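Local atomic coordinates of sorting nexin-3 (Saccharomyces cerevisiae, PDB entry 1OCS), a protein that binds phosphatidylinositol 3-phosphate on membranes and takes part in retrieving late Golgi membrane proteins from the prevacuolar compartment. Residues H41-H46 with E126-L131; M56-E61 with N117-E122; P102-P107 with A139-L144; T133-V138 with R153-E158. All coordinates share one frame; numbering follows the deposited sequence.

Overall arrangement
From the N terminus, the edge strand 36-46 leads into strand 57-66, and both later receive helix 121-139. Contact 1 closes the widest loop here, from 41-46 to 126-131, and contact 2, from 56-61 to 117-122, nests inside it; their centres lie about 7 Å apart and they touch through the paired strands. Contact 3 ties the connection 102-107 to the start of helix 142-147 and crosses both, on the opposite side of the chain's centre. Contact 4 opens only after contacts 1 and 2 have closed, crosses contact 3, and joins helix 121-139 to helix 149-156 near the centre of the chain. Together they bind the sheet, the long helix and the C-terminal helices.

Contact 1. Residues H41-H46 with E126-L131; sequences HNPKTH and ERRQGL
The strand 41-46 comes closest to the helix segment 126-131 at its first residue, where the CA atoms of His41 and Arg128 are 6.0 Å apart. Between the two backbones lies the aliphatic stem of Arg128. Its CG sits beside the carbonyl carbon (chi1 -169°) and meets CA of His41 at 3.8 Å, while CD lies 4.0 Å from CD of Pro43, whose ring crosses the arginine chain at a slant. The contact is thus one of methylenes against backbone and proline ring. Arginine suits it because CG and CD can lie against the strand while bends at chi2 and chi3 carry the guanidinium off to the helix surface, where NH1 forms a salt bridge with Glu125. In the PX fold this is where helix 121-139 lies against the edge strand of the three-stranded antiparallel sheet. Between the residues touched, Asn42 takes a left-handed backbone conformation (phi 49°), one asparagine tolerates well. The His41 imidazole turns away from the helix and lays one face over CB of Asn42. Arg127, next to Arg128, directs its chain elsewhere, giving NH2 to the carbonyl of Gly111, and belongs to the phosphatidylinositol 3-phosphate site.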
loop_
_atom_site.group_PDB
_atom_site.type_symbol
_atom_site.label_atom_id
_atom_site.label_comp_id
_atom_site.label_asym_id
_atom_site.label_seq_id
_atom_site.Cartn_x
_atom_site.Cartn_y
_atom_site.Cartn_z
ATOM N N HIS A 41 -1.223 -0.196 -9.073
ATOM C CA HIS A 41 -0.868 -0.096 -10.478
ATOM C C HIS A 41 -0.537 1.352 -10.824
ATOM O O HIS A 41 -0.262 2.164 -9.942
ATOM C CB HIS A 41 -2.050 -0.577 -11.326
ATOM C CG HIS A 41 -3.199 0.380 -11.346
ATOM N ND1 HIS A 41 -3.710 0.949 -10.199
ATOM C CD2 HIS A 41 -3.910 0.902 -12.373
ATOM C CE1 HIS A 41 -4.683 1.785 -10.519
ATOM N NE2 HIS A 41 -4.823 1.774 -11.832
ATOM N N ASN A 42 -0.558 1.669 -12.114
ATOM C CA ASN A 42 -0.291 3.028 -12.579
ATOM C C ASN A 42 0.979 3.648 -11.983
ATOM O O ASN A 42 0.942 4.746 -11.424
ATOM C CB ASN A 42 -1.491 3.920 -12.250
ATOM C CG ASN A 42 -1.418 5.279 -12.925
ATOM O OD1 ASN A 42 -2.016 6.248 -12.452
ATOM N ND2 ASN A 42 -0.704 5.355 -14.044
ATOM N N PRO A 43 2.119 2.953 -12.088
ATOM C CA PRO A 43 3.343 3.535 -11.532
ATOM C C PRO A 43 3.726 4.783 -12.322
ATOM O O PRO A 43 3.515 4.844 -13.538
ATOM C CB PRO A 43 4.361 2.409 -11.689
ATOM C CG PRO A 43 3.887 1.708 -12.932
ATOM C CD PRO A 43 2.393 1.649 -12.717
ATOM N N LYS A 44 4.272 5.779 -11.635
ATOM C CA LYS A 44 4.678 7.013 -12.292
ATOM C C LYS A 44 5.975 7.578 -11.726
ATOM O O LYS A 44 6.118 7.744 -10.515
ATOM C CB LYS A 44 3.579 8.075 -12.165
ATOM C CG LYS A 44 2.384 7.861 -13.088
ATOM C CD LYS A 44 1.184 8.720 -12.678
ATOM C CE LYS A 44 1.489 10.213 -12.717
ATOM N NZ LYS A 44 0.349 11.016 -12.174
ATOM N N THR A 45 6.924 7.865 -12.609
ATOM C CA THR A 45 8.178 8.460 -12.184
ATOM C C THR A 45 8.052 9.937 -12.504
ATOM O O THR A 45 7.872 10.325 -13.661
ATOM C CB THR A 45 9.372 7.855 -12.920
ATOM O OG1 THR A 45 9.550 6.508 -12.473
ATOM C CG2 THR A 45 10.649 8.651 -12.631
ATOM N N HIS A 46 8.130 10.756 -11.464
ATOM C CA HIS A 46 7.993 12.193 -11.600
ATOM C C HIS A 46 9.299 12.879 -11.967
ATOM O O HIS A 46 10.207 13.013 -11.146
ATOM C CB HIS A 46 7.414 12.744 -10.302
ATOM C CG HIS A 46 6.121 12.093 -9.921
ATOM N ND1 HIS A 46 4.899 12.556 -10.357
ATOM C CD2 HIS A 46 5.867 10.961 -9.222
ATOM C CE1 HIS A 46 3.948 11.737 -9.943
ATOM N NE2 HIS A 46 4.509 10.761 -9.253
ATOM N N GLU A 126 8.503 -4.601 -11.642
ATOM C CA GLU A 126 8.642 -5.679 -10.673
ATOM C C GLU A 126 8.069 -5.239 -9.333
ATOM O O GLU A 126 7.435 -6.026 -8.635
ATOM C CB GLU A 126 10.114 -6.080 -10.522
ATOM C CG GLU A 126 10.690 -6.725 -11.783
ATOM C CD GLU A 126 12.114 -7.231 -11.605
ATOM O OE1 GLU A 126 13.026 -6.403 -11.377
ATOM O OE2 GLU A 126 12.318 -8.463 -11.693
ATOM N N ARG A 127 8.283 -3.978 -8.973
ATOM C CA ARG A 127 7.743 -3.467 -7.722
ATOM C C ARG A 127 6.228 -3.361 -7.809
ATOM O O ARG A 127 5.524 -3.698 -6.861
ATOM C CB ARG A 127 8.338 -2.098 -7.384
ATOM C CG ARG A 127 9.718 -2.201 -6.777
ATOM C CD ARG A 127 10.222 -0.884 -6.211
ATOM N NE ARG A 127 11.325 -1.147 -5.292
ATOM C CZ ARG A 127 12.042 -0.215 -4.678
ATOM N NH1 ARG A 127 11.784 1.072 -4.882
ATOM N NH2 ARG A 127 13.012 -0.584 -3.850
ATOM N N ARG A 128 5.733 -2.893 -8.949
ATOM C CA ARG A 128 4.294 -2.753 -9.141
ATOM C C ARG A 128 3.617 -4.105 -8.911
ATOM O O ARG A 128 2.691 -4.214 -8.111
ATOM C CB ARG A 128 3.987 -2.268 -10.556
ATOM C CG ARG A 128 2.544 -1.842 -10.759
ATOM C CD ARG A 128 2.039 -2.282 -12.115
ATOM N NE ARG A 128 1.980 -3.735 -12.191
ATOM C CZ ARG A 128 1.650 -4.421 -13.279
ATOM N NH1 ARG A 128 1.626 -5.747 -13.239
ATOM N NH2 ARG A 128 1.348 -3.785 -14.407
ATOM N N GLN A 129 4.089 -5.131 -9.619
ATOM C CA GLN A 129 3.533 -6.477 -9.494
ATOM C C GLN A 129 3.665 -6.995 -8.070
ATOM O O GLN A 129 2.708 -7.516 -7.503
ATOM C CB GLN A 129 4.239 -7.451 -10.445
ATOM C CG GLN A 129 4.067 -7.116 -11.912
ATOM C CD GLN A 129 4.716 -8.138 -12.829
ATOM O OE1 GLN A 129 4.815 -7.922 -14.037
ATOM N NE2 GLN A 129 5.155 -9.257 -12.260
ATOM N N GLY A 130 4.859 -6.858 -7.501
ATOM C CA GLY A 130 5.078 -7.322 -6.144
ATOM C C GLY A 130 4.190 -6.606 -5.146
ATOM O O GLY A 130 3.548 -7.237 -4.301
ATOM N N LEU A 131 4.145 -5.281 -5.240
ATOM C CA LEU A 131 3.324 -4.497 -4.324
ATOM C C LEU A 131 1.840 -4.832 -4.460
ATOM O O LEU A 131 1.111 -4.845 -3.468
ATOM C CB LEU A 131 3.548 -3.003 -4.560
ATOM C CG LEU A 131 4.936 -2.473 -4.170
ATOM C CD1 LEU A 131 5.056 -1.028 -4.585
ATOM C CD2 LEU A 131 5.153 -2.617 -2.672
#

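Contact 2. Residues M56-E61 with N117-E122; sequences MFTDYE and NRFSNE
Met56, Phe57 and Thr58 make a Met-aromatic and apolar contact with Phe119 at the protein surface, where the start of strand 57-66 meets the turn before helix 121-139. Met56 and Phe119 approach from opposite directions. The thioether lies over one face of the ring, SD 4.5 Å from the centroid of Phe119 and only 7° off its normal. A bend at chi3 brings CE over the same face, 3.4 Å from CE1 of Phe119, in a CH-pi contact, and the opposite face carries CG of Arg118. The ring's edge is also used: CG2 of Thr58 is 3.4 Å from CD2 of Phe119, and CA of Phe57 touches CE2. A flat, apolar ring suits a place gripped on both faces and along one side. In the PX fold this turn leads from the loop carrying the lipid-binding Lys112 into the long helix. It is a type I turn in which the carbonyl of Asn117 accepts from N and OG of Ser120, the latter at 2.7 Å and in the carbonyl plane. Replacing Phe119 by an alanine would probably rob the Met56 thioether of its aromatic face and leave a gap by the Thr58 methyl. Short, polar Ser120 N-caps helix 121-139, its OG weakly accepting from N of Val123.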
loop_
_atom_site.group_PDB
_atom_site.type_symbol
_atom_site.label_atom_id
_atom_site.label_comp_id
_atom_site.label_asym_id
_atom_site.label_seq_id
_atom_site.Cartn_x
_atom_site.Cartn_y
_atom_site.Cartn_z
ATOM N N MET A 56 13.643 13.595 -8.389
ATOM C CA MET A 56 12.948 12.590 -9.187
ATOM C C MET A 56 12.558 11.424 -8.281
ATOM O O MET A 56 13.346 10.997 -7.432
ATOM C CB MET A 56 13.860 12.110 -10.322
ATOM C CG MET A 56 13.249 11.076 -11.252
ATOM S SD MET A 56 14.236 10.883 -12.760
ATOM C CE MET A 56 15.723 10.251 -12.094
ATOM N N PHE A 57 11.342 10.915 -8.455
ATOM C CA PHE A 57 10.869 9.806 -7.635
ATOM C C PHE A 57 9.699 9.110 -8.313
ATOM O O PHE A 57 9.102 9.649 -9.249
ATOM C CB PHE A 57 10.428 10.326 -6.258
ATOM C CG PHE A 57 9.074 11.006 -6.261
ATOM C CD1 PHE A 57 7.927 10.308 -5.886
ATOM C CD2 PHE A 57 8.946 12.340 -6.643
ATOM C CE1 PHE A 57 6.673 10.928 -5.889
ATOM C CE2 PHE A 57 7.700 12.969 -6.652
ATOM C CZ PHE A 57 6.560 12.263 -6.273
ATOM N N THR A 58 9.373 7.906 -7.856
ATOM C CA THR A 58 8.235 7.211 -8.431
ATOM C C THR A 58 7.272 6.754 -7.348
ATOM O O THR A 58 7.671 6.419 -6.227
ATOM C CB THR A 58 8.650 5.993 -9.321
ATOM O OG1 THR A 58 8.183 4.779 -8.737
ATOM C CG2 THR A 58 10.144 5.930 -9.510
ATOM N N ASP A 59 5.986 6.810 -7.661
ATOM C CA ASP A 59 4.992 6.350 -6.710
ATOM C C ASP A 59 3.985 5.499 -7.459
ATOM O O ASP A 59 3.991 5.455 -8.695
ATOM C CB ASP A 59 4.336 7.521 -5.964
ATOM C CG ASP A 59 3.649 8.511 -6.882
ATOM O OD1 ASP A 59 3.185 9.541 -6.353
ATOM O OD2 ASP A 59 3.569 8.271 -8.108
ATOM N N TYR A 60 3.146 4.800 -6.709
ATOM C CA TYR A 60 2.169 3.898 -7.290
ATOM C C TYR A 60 0.772 4.228 -6.812
ATOM O O TYR A 60 0.583 4.689 -5.688
ATOM C CB TYR A 60 2.510 2.459 -6.895
ATOM C CG TYR A 60 3.955 2.095 -7.157
ATOM C CD1 TYR A 60 4.981 2.616 -6.363
ATOM C CD2 TYR A 60 4.303 1.280 -8.232
ATOM C CE1 TYR A 60 6.318 2.341 -6.638
ATOM C CE2 TYR A 60 5.638 0.996 -8.516
ATOM C CZ TYR A 60 6.638 1.533 -7.718
ATOM O OH TYR A 60 7.956 1.286 -8.019
ATOM N N GLU A 61 -0.207 3.988 -7.669
ATOM C CA GLU A 61 -1.583 4.250 -7.298
ATOM C C GLU A 61 -2.221 3.020 -6.660
ATOM O O GLU A 61 -2.044 1.892 -7.125
ATOM C CB GLU A 61 -2.406 4.662 -8.522
ATOM C CG GLU A 61 -3.883 4.857 -8.218
ATOM C CD GLU A 61 -4.687 5.232 -9.448
ATOM O OE1 GLU A 61 -4.426 6.305 -10.020
ATOM O OE2 GLU A 61 -5.575 4.453 -9.841
ATOM N N ASN A 117 19.003 -0.153 -11.602
ATOM C CA ASN A 117 18.599 1.249 -11.488
ATOM C C ASN A 117 17.152 1.341 -11.003
ATOM O O ASN A 117 16.246 0.827 -11.652
ATOM C CB ASN A 117 18.734 1.931 -12.854
ATOM C CG ASN A 117 18.462 3.427 -12.801
ATOM O OD1 ASN A 117 18.771 4.150 -13.749
ATOM N ND2 ASN A 117 17.881 3.897 -11.706
ATOM N N ARG A 118 16.940 2.011 -9.872
ATOM C CA ARG A 118 15.598 2.140 -9.303
ATOM C C ARG A 118 14.572 2.752 -10.253
ATOM O O ARG A 118 13.370 2.554 -10.075
ATOM C CB ARG A 118 15.636 2.969 -8.015
ATOM C CG ARG A 118 15.841 4.459 -8.235
ATOM C CD ARG A 118 15.617 5.243 -6.947
ATOM N NE ARG A 118 16.554 4.852 -5.897
ATOM C CZ ARG A 118 16.190 4.404 -4.701
ATOM N NH1 ARG A 118 17.112 4.072 -3.808
ATOM N NH2 ARG A 118 14.904 4.281 -4.396
ATOM N N PHE A 119 15.032 3.498 -11.254
ATOM C CA PHE A 119 14.114 4.122 -12.202
ATOM C C PHE A 119 13.940 3.349 -13.503
ATOM O O PHE A 119 13.264 3.812 -14.419
ATOM C CB PHE A 119 14.552 5.558 -12.497
ATOM C CG PHE A 119 14.487 6.460 -11.298
ATOM C CD1 PHE A 119 15.636 7.054 -10.793
ATOM C CD2 PHE A 119 13.275 6.681 -10.645
ATOM C CE1 PHE A 119 15.585 7.856 -9.649
ATOM C CE2 PHE A 119 13.213 7.480 -9.506
ATOM C CZ PHE A 119 14.373 8.068 -9.006
ATOM N N SER A 120 14.544 2.170 -13.588
ATOM C CA SER A 120 14.411 1.352 -14.789
ATOM C C SER A 120 13.009 0.736 -14.821
ATOM O O SER A 120 12.398 0.513 -13.772
ATOM C CB SER A 120 15.460 0.239 -14.797
ATOM O OG SER A 120 15.278 -0.636 -13.700
ATOM N N ASN A 121 12.500 0.478 -16.022
ATOM C CA ASN A 121 11.177 -0.123 -16.180
ATOM C C ASN A 121 11.160 -1.484 -15.496
ATOM O O ASN A 121 10.153 -1.899 -14.917
ATOM C CB ASN A 121 10.847 -0.285 -17.666
ATOM C CG ASN A 121 10.629 1.045 -18.367
ATOM O OD1 ASN A 121 10.648 1.126 -19.600
ATOM N ND2 ASN A 121 10.411 2.095 -17.585
ATOM N N GLU A 122 12.296 -2.167 -15.562
ATOM C CA GLU A 122 12.453 -3.486 -14.967
ATOM C C GLU A 122 12.056 -3.445 -13.499
ATOM O O GLU A 122 11.140 -4.147 -13.070
ATOM C CB GLU A 122 13.914 -3.935 -15.067
ATOM C CG GLU A 122 14.607 -3.564 -16.373
ATOM C CD GLU A 122 16.125 -3.644 -16.266
ATOM O OE1 GLU A 122 16.707 -2.904 -15.441
ATOM O OE2 GLU A 122 16.734 -4.447 -17.003
#

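Contact 3. Residues P102-P107 with A139-L144; sequences PKVMVP and AGHPLL
Val104 reaches from the extended connection 102-107 toward the first turn of helix 142-147, and its branches divide the work. CB points at the helix start, where the backbones are still well separated, with the CA atoms of Val104 and Leu143 8.8 Å apart. From CB, CG1 runs beside the carbonyl carbon (chi1 178°) and ends 4.2 Å from NE2 of His141, while CG2, lying anti to that carbon, ends 4.0 Å from CD1 of Leu143. The two side chains cross at an angle, so the meeting is methyl to methyl rather than along their lengths. A beta-branched residue suits this position: its two methyls diverge at once and touch separate residues, and valine readily adopts the extended backbone seen here. Ile96 of helix 93-98 packs against Val104 and also against Leu144, adding a third apolar element beside the pair. The imidazole of His141 is occupied at its other nitrogen. ND1 accepts from the backbone N of Leu143 at 3.0 Å, with an N-H...N angle of 138°, and the donor lies close to the ring plane, which suggests a neutral ring, probably with its proton on NE2. Pro142, with no amide hydrogen to offer, fits the first turn of a helix. The arrangement is a histidine N-cap on a short helix of the PX domain, with the connection packed against it.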
loop_
_atom_site.group_PDB
_atom_site.type_symbol
_atom_site.label_atom_id
_atom_site.label_comp_id
_atom_site.label_asym_id
_atom_site.label_seq_id
_atom_site.Cartn_x
_atom_site.Cartn_y
_atom_site.Cartn_z
ATOM N N PRO A 102 -0.108 -11.913 18.534
ATOM C CA PRO A 102 1.299 -12.325 18.501
ATOM C C PRO A 102 1.657 -13.433 17.512
ATOM O O PRO A 102 2.827 -13.798 17.389
ATOM C CB PRO A 102 1.565 -12.733 19.947
ATOM C CG PRO A 102 0.245 -13.295 20.369
ATOM C CD PRO A 102 -0.712 -12.258 19.835
ATOM N N LYS A 103 0.662 -13.968 16.810
ATOM C CA LYS A 103 0.926 -15.031 15.845
ATOM C C LYS A 103 0.705 -14.607 14.392
ATOM O O LYS A 103 1.205 -15.260 13.476
ATOM C CB LYS A 103 0.075 -16.263 16.171
ATOM C CG LYS A 103 0.329 -16.826 17.569
ATOM C CD LYS A 103 -0.306 -18.197 17.759
ATOM C CE LYS A 103 0.345 -19.233 16.851
ATOM N NZ LYS A 103 -0.195 -20.603 17.076
ATOM N N VAL A 104 -0.037 -13.523 14.176
ATOM C CA VAL A 104 -0.287 -13.045 12.818
ATOM C C VAL A 104 1.031 -12.572 12.210
ATOM O O VAL A 104 1.761 -11.793 12.821
ATOM C CB VAL A 104 -1.281 -11.871 12.800
ATOM C CG1 VAL A 104 -1.472 -11.379 11.373
ATOM C CG2 VAL A 104 -2.607 -12.306 13.391
ATOM N N MET A 105 1.335 -13.038 11.007
ATOM C CA MET A 105 2.580 -12.651 10.367
ATOM C C MET A 105 2.399 -11.893 9.062
ATOM O O MET A 105 1.600 -12.269 8.209
ATOM C CB MET A 105 3.443 -13.889 10.149
ATOM C CG MET A 105 3.793 -14.593 11.452
ATOM S SD MET A 105 5.269 -15.585 11.299
ATOM C CE MET A 105 4.602 -17.033 10.477
ATOM N N VAL A 106 3.151 -10.809 8.918
ATOM C CA VAL A 106 3.078 -9.986 7.723
ATOM C C VAL A 106 4.218 -10.350 6.789
ATOM O O VAL A 106 5.386 -10.344 7.189
ATOM C CB VAL A 106 3.181 -8.488 8.072
ATOM C CG1 VAL A 106 3.101 -7.646 6.793
ATOM C CG2 VAL A 106 2.078 -8.109 9.041
ATOM N N PRO A 107 3.896 -10.671 5.529
ATOM C CA PRO A 107 4.890 -11.044 4.518
ATOM C C PRO A 107 5.919 -9.948 4.272
ATOM O O PRO A 107 5.647 -8.767 4.498
ATOM C CB PRO A 107 4.048 -11.282 3.263
ATOM C CG PRO A 107 2.716 -11.659 3.800
ATOM C CD PRO A 107 2.537 -10.726 4.968
ATOM N N ALA A 139 -4.305 -6.584 2.753
ATOM C CA ALA A 139 -5.646 -6.017 2.857
ATOM C C ALA A 139 -6.716 -7.102 2.845
ATOM O O ALA A 139 -7.856 -6.861 3.241
ATOM C CB ALA A 139 -5.896 -5.029 1.706
ATOM N N GLY A 140 -6.345 -8.294 2.389
ATOM C CA GLY A 140 -7.295 -9.390 2.324
ATOM C C GLY A 140 -7.441 -10.204 3.597
ATOM O O GLY A 140 -8.348 -11.032 3.702
ATOM N N HIS A 141 -6.568 -9.971 4.572
ATOM C CA HIS A 141 -6.622 -10.717 5.824
ATOM C C HIS A 141 -7.800 -10.270 6.686
ATOM O O HIS A 141 -7.905 -9.095 7.050
ATOM C CB HIS A 141 -5.312 -10.546 6.596
ATOM C CG HIS A 141 -5.158 -11.507 7.733
ATOM N ND1 HIS A 141 -6.003 -11.514 8.821
ATOM C CD2 HIS A 141 -4.270 -12.508 7.939
ATOM C CE1 HIS A 141 -5.644 -12.479 9.648
ATOM N NE2 HIS A 141 -4.596 -13.098 9.136
ATOM N N PRO A 142 -8.695 -11.212 7.040
ATOM C CA PRO A 142 -9.882 -10.933 7.855
ATOM C C PRO A 142 -9.637 -10.153 9.139
ATOM O O PRO A 142 -10.396 -9.240 9.461
ATOM C CB PRO A 142 -10.453 -12.328 8.130
ATOM C CG PRO A 142 -10.052 -13.100 6.931
ATOM C CD PRO A 142 -8.616 -12.650 6.725
ATOM N N LEU A 143 -8.587 -10.506 9.874
ATOM C CA LEU A 143 -8.293 -9.816 11.124
ATOM C C LEU A 143 -7.835 -8.376 10.899
ATOM O O LEU A 143 -8.171 -7.487 11.682
ATOM C CB LEU A 143 -7.237 -10.587 11.932
ATOM C CG LEU A 143 -7.615 -12.024 12.330
ATOM C CD1 LEU A 143 -6.560 -12.590 13.278
ATOM C CD2 LEU A 143 -8.988 -12.045 12.996
ATOM N N LEU A 144 -7.071 -8.136 9.838
ATOM C CA LEU A 144 -6.617 -6.777 9.564
ATOM C C LEU A 144 -7.807 -5.943 9.087
ATOM O O LEU A 144 -7.928 -4.766 9.425
ATOM C CB LEU A 144 -5.495 -6.776 8.513
ATOM C CG LEU A 144 -4.272 -7.652 8.849
ATOM C CD1 LEU A 144 -3.154 -7.377 7.864
ATOM C CD2 LEU A 144 -3.799 -7.372 10.270
#

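Contact 4. Residues T133-V138 with R153-E158; sequences TWMQSV and RFIEAE
Met135 and Phe154 cross obliquely between two helices, and the sulfur comes to the ring from its edge rather than over a face. SD of Met135 is 3.8 Å from CE2 of Phe154 and 5.1 Å from the ring centroid, 78° off the ring normal, which makes this an edge-on Met-aromatic contact. The partly positive hydrogens of the ring's rim are well placed there to face the polarisable sulfur. Beyond it the terminal methyl continues along the same edge, with CE of Met135 3.9 Å from CD2 of Phe154, and then reaches CG1 of Ile155 at 4.2 Å. Methionine suits the gap because its helix lies far off, the CA atoms of Met135 and Ile155 being 9.9 Å apart, and an unbranched chain can bend to fit: with CG beside its carbonyl carbon (chi1 -153°), a turn at chi2 (55°) brings SD to the ring. Cutting Met135 back to an alanine is likely to open a gap between the helices and leave the Phe154 edge and Ile155 without their partner. The phenylalanine is buried in an aromatic cluster, stacked on Phe88, edge-to-face with Phe85 and Phe160, and in a cation-pi contact with Arg80. Met135 itself also touches Ile38 and Val40 of strand 36-46 and Phe85 and Phe88 of helix 82-89, so helices 121-139 and 149-156 meet in the core between the sheet and helix 82-89.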
loop_
_atom_site.group_PDB
_atom_site.type_symbol
_atom_site.label_atom_id
_atom_site.label_comp_id
_atom_site.label_asym_id
_atom_site.label_seq_id
_atom_site.Cartn_x
_atom_site.Cartn_y
_atom_site.Cartn_z
ATOM N N THR A 133 0.484 -7.744 -5.368
ATOM C CA THR A 133 0.283 -9.028 -4.706
ATOM C C THR A 133 0.346 -8.883 -3.185
ATOM O O THR A 133 -0.484 -9.442 -2.464
ATOM C CB THR A 133 1.348 -10.051 -5.162
ATOM O OG1 THR A 133 1.183 -10.308 -6.561
ATOM C CG2 THR A 133 1.211 -11.359 -4.395
ATOM N N TRP A 134 1.329 -8.125 -2.706
ATOM C CA TRP A 134 1.510 -7.902 -1.274
ATOM C C TRP A 134 0.288 -7.211 -0.665
ATOM O O TRP A 134 -0.223 -7.629 0.375
ATOM C CB TRP A 134 2.748 -7.029 -1.038
ATOM C CG TRP A 134 3.161 -6.914 0.407
ATOM C CD1 TRP A 134 3.903 -7.810 1.120
ATOM C CD2 TRP A 134 2.860 -5.837 1.306
ATOM N NE1 TRP A 134 4.089 -7.357 2.404
ATOM C CE2 TRP A 134 3.460 -6.149 2.547
ATOM C CE3 TRP A 134 2.142 -4.636 1.183
ATOM C CZ2 TRP A 134 3.368 -5.304 3.663
ATOM C CZ3 TRP A 134 2.049 -3.796 2.291
ATOM C CH2 TRP A 134 2.662 -4.136 3.517
ATOM N N MET A 135 -0.175 -6.152 -1.321
ATOM C CA MET A 135 -1.317 -5.391 -0.830
ATOM C C MET A 135 -2.595 -6.224 -0.768
ATOM O O MET A 135 -3.357 -6.117 0.191
ATOM C CB MET A 135 -1.534 -4.156 -1.708
ATOM C CG MET A 135 -2.212 -2.997 -1.007
ATOM S SD MET A 135 -1.345 -2.475 0.503
ATOM C CE MET A 135 -2.728 -2.219 1.579
ATOM N N GLN A 136 -2.834 -7.056 -1.782
ATOM C CA GLN A 136 -4.035 -7.888 -1.795
ATOM C C GLN A 136 -3.958 -8.927 -0.683
ATOM O O GLN A 136 -4.973 -9.296 -0.088
ATOM C CB GLN A 136 -4.200 -8.579 -3.154
ATOM C CG GLN A 136 -4.304 -7.597 -4.321
ATOM C CD GLN A 136 -4.620 -8.268 -5.642
ATOM O OE1 GLN A 136 -4.376 -9.462 -5.823
ATOM N NE2 GLN A 136 -5.152 -7.497 -6.582
ATOM N N SER A 137 -2.744 -9.383 -0.395
ATOM C CA SER A 137 -2.519 -10.365 0.656
ATOM C C SER A 137 -2.760 -9.741 2.032
ATOM O O SER A 137 -3.436 -10.317 2.889
ATOM C CB SER A 137 -1.087 -10.893 0.559
ATOM O OG SER A 137 -0.800 -11.781 1.616
ATOM N N VAL A 138 -2.210 -8.552 2.242
ATOM C CA VAL A 138 -2.369 -7.863 3.513
ATOM C C VAL A 138 -3.787 -7.329 3.726
ATOM O O VAL A 138 -4.399 -7.595 4.759
ATOM C CB VAL A 138 -1.357 -6.703 3.636
ATOM C CG1 VAL A 138 -1.698 -5.824 4.839
ATOM C CG2 VAL A 138 0.060 -7.280 3.776
ATOM N N ARG A 153 -6.042 3.846 7.167
ATOM C CA ARG A 153 -5.383 5.116 6.888
ATOM C C ARG A 153 -4.475 5.026 5.668
ATOM O O ARG A 153 -4.447 5.936 4.839
ATOM C CB ARG A 153 -4.569 5.578 8.103
ATOM C CG ARG A 153 -4.064 7.017 7.987
ATOM C CD ARG A 153 -3.517 7.521 9.318
ATOM N NE ARG A 153 -2.077 7.308 9.453
ATOM C CZ ARG A 153 -1.157 8.025 8.814
ATOM N NH1 ARG A 153 -1.527 9.003 7.994
ATOM N NH2 ARG A 153 0.132 7.767 8.996
ATOM N N PHE A 154 -3.730 3.929 5.556
ATOM C CA PHE A 154 -2.816 3.740 4.428
ATOM C C PHE A 154 -3.557 3.741 3.099
ATOM O O PHE A 154 -3.037 4.197 2.077
ATOM C CB PHE A 154 -2.061 2.422 4.563
ATOM C CG PHE A 154 -1.030 2.205 3.486
ATOM C CD1 PHE A 154 0.108 3.009 3.422
ATOM C CD2 PHE A 154 -1.196 1.197 2.535
ATOM C CE1 PHE A 154 1.068 2.813 2.428
ATOM C CE2 PHE A 154 -0.242 0.995 1.536
ATOM C CZ PHE A 154 0.894 1.806 1.484
ATOM N N ILE A 155 -4.774 3.214 3.119
ATOM C CA ILE A 155 -5.600 3.135 1.921
ATOM C C ILE A 155 -6.388 4.418 1.630
ATOM O O ILE A 155 -6.528 4.810 0.475
ATOM C CB ILE A 155 -6.596 1.951 2.041
ATOM C CG1 ILE A 155 -5.835 0.626 1.921
ATOM C CG2 ILE A 155 -7.707 2.069 0.987
ATOM C CD1 ILE A 155 -6.665 -0.596 2.270
ATOM N N GLU A 156 -6.881 5.071 2.680
ATOM C CA GLU A 156 -7.710 6.267 2.532
ATOM C C GLU A 156 -7.073 7.656 2.511
ATOM O O GLU A 156 -7.489 8.511 1.731
ATOM C CB GLU A 156 -8.793 6.278 3.617
ATOM C CG GLU A 156 -9.833 5.177 3.488
ATOM C CD GLU A 156 -10.949 5.310 4.515
ATOM O OE1 GLU A 156 -12.000 4.666 4.335
ATOM O OE2 GLU A 156 -10.776 6.058 5.503
ATOM N N ALA A 157 -6.092 7.895 3.372
ATOM C CA ALA A 157 -5.471 9.215 3.454
ATOM C C ALA A 157 -4.826 9.689 2.162
ATOM O O ALA A 157 -4.182 8.916 1.453
ATOM C CB ALA A 157 -4.443 9.234 4.584
ATOM N N GLU A 158 -5.002 10.967 1.848
ATOM C CA GLU A 158 -4.391 11.511 0.643
ATOM C C GLU A 158 -2.882 11.400 0.828
ATOM O O GLU A 158 -2.155 11.023 -0.089
ATOM C CB GLU A 158 -4.776 12.975 0.440
ATOM C CG GLU A 158 -4.094 13.599 -0.762
ATOM C CD GLU A 158 -4.480 15.045 -0.979
ATOM O OE1 GLU A 158 -3.910 15.672 -1.897
ATOM O OE2 GLU A 158 -5.347 15.554 -0.236
#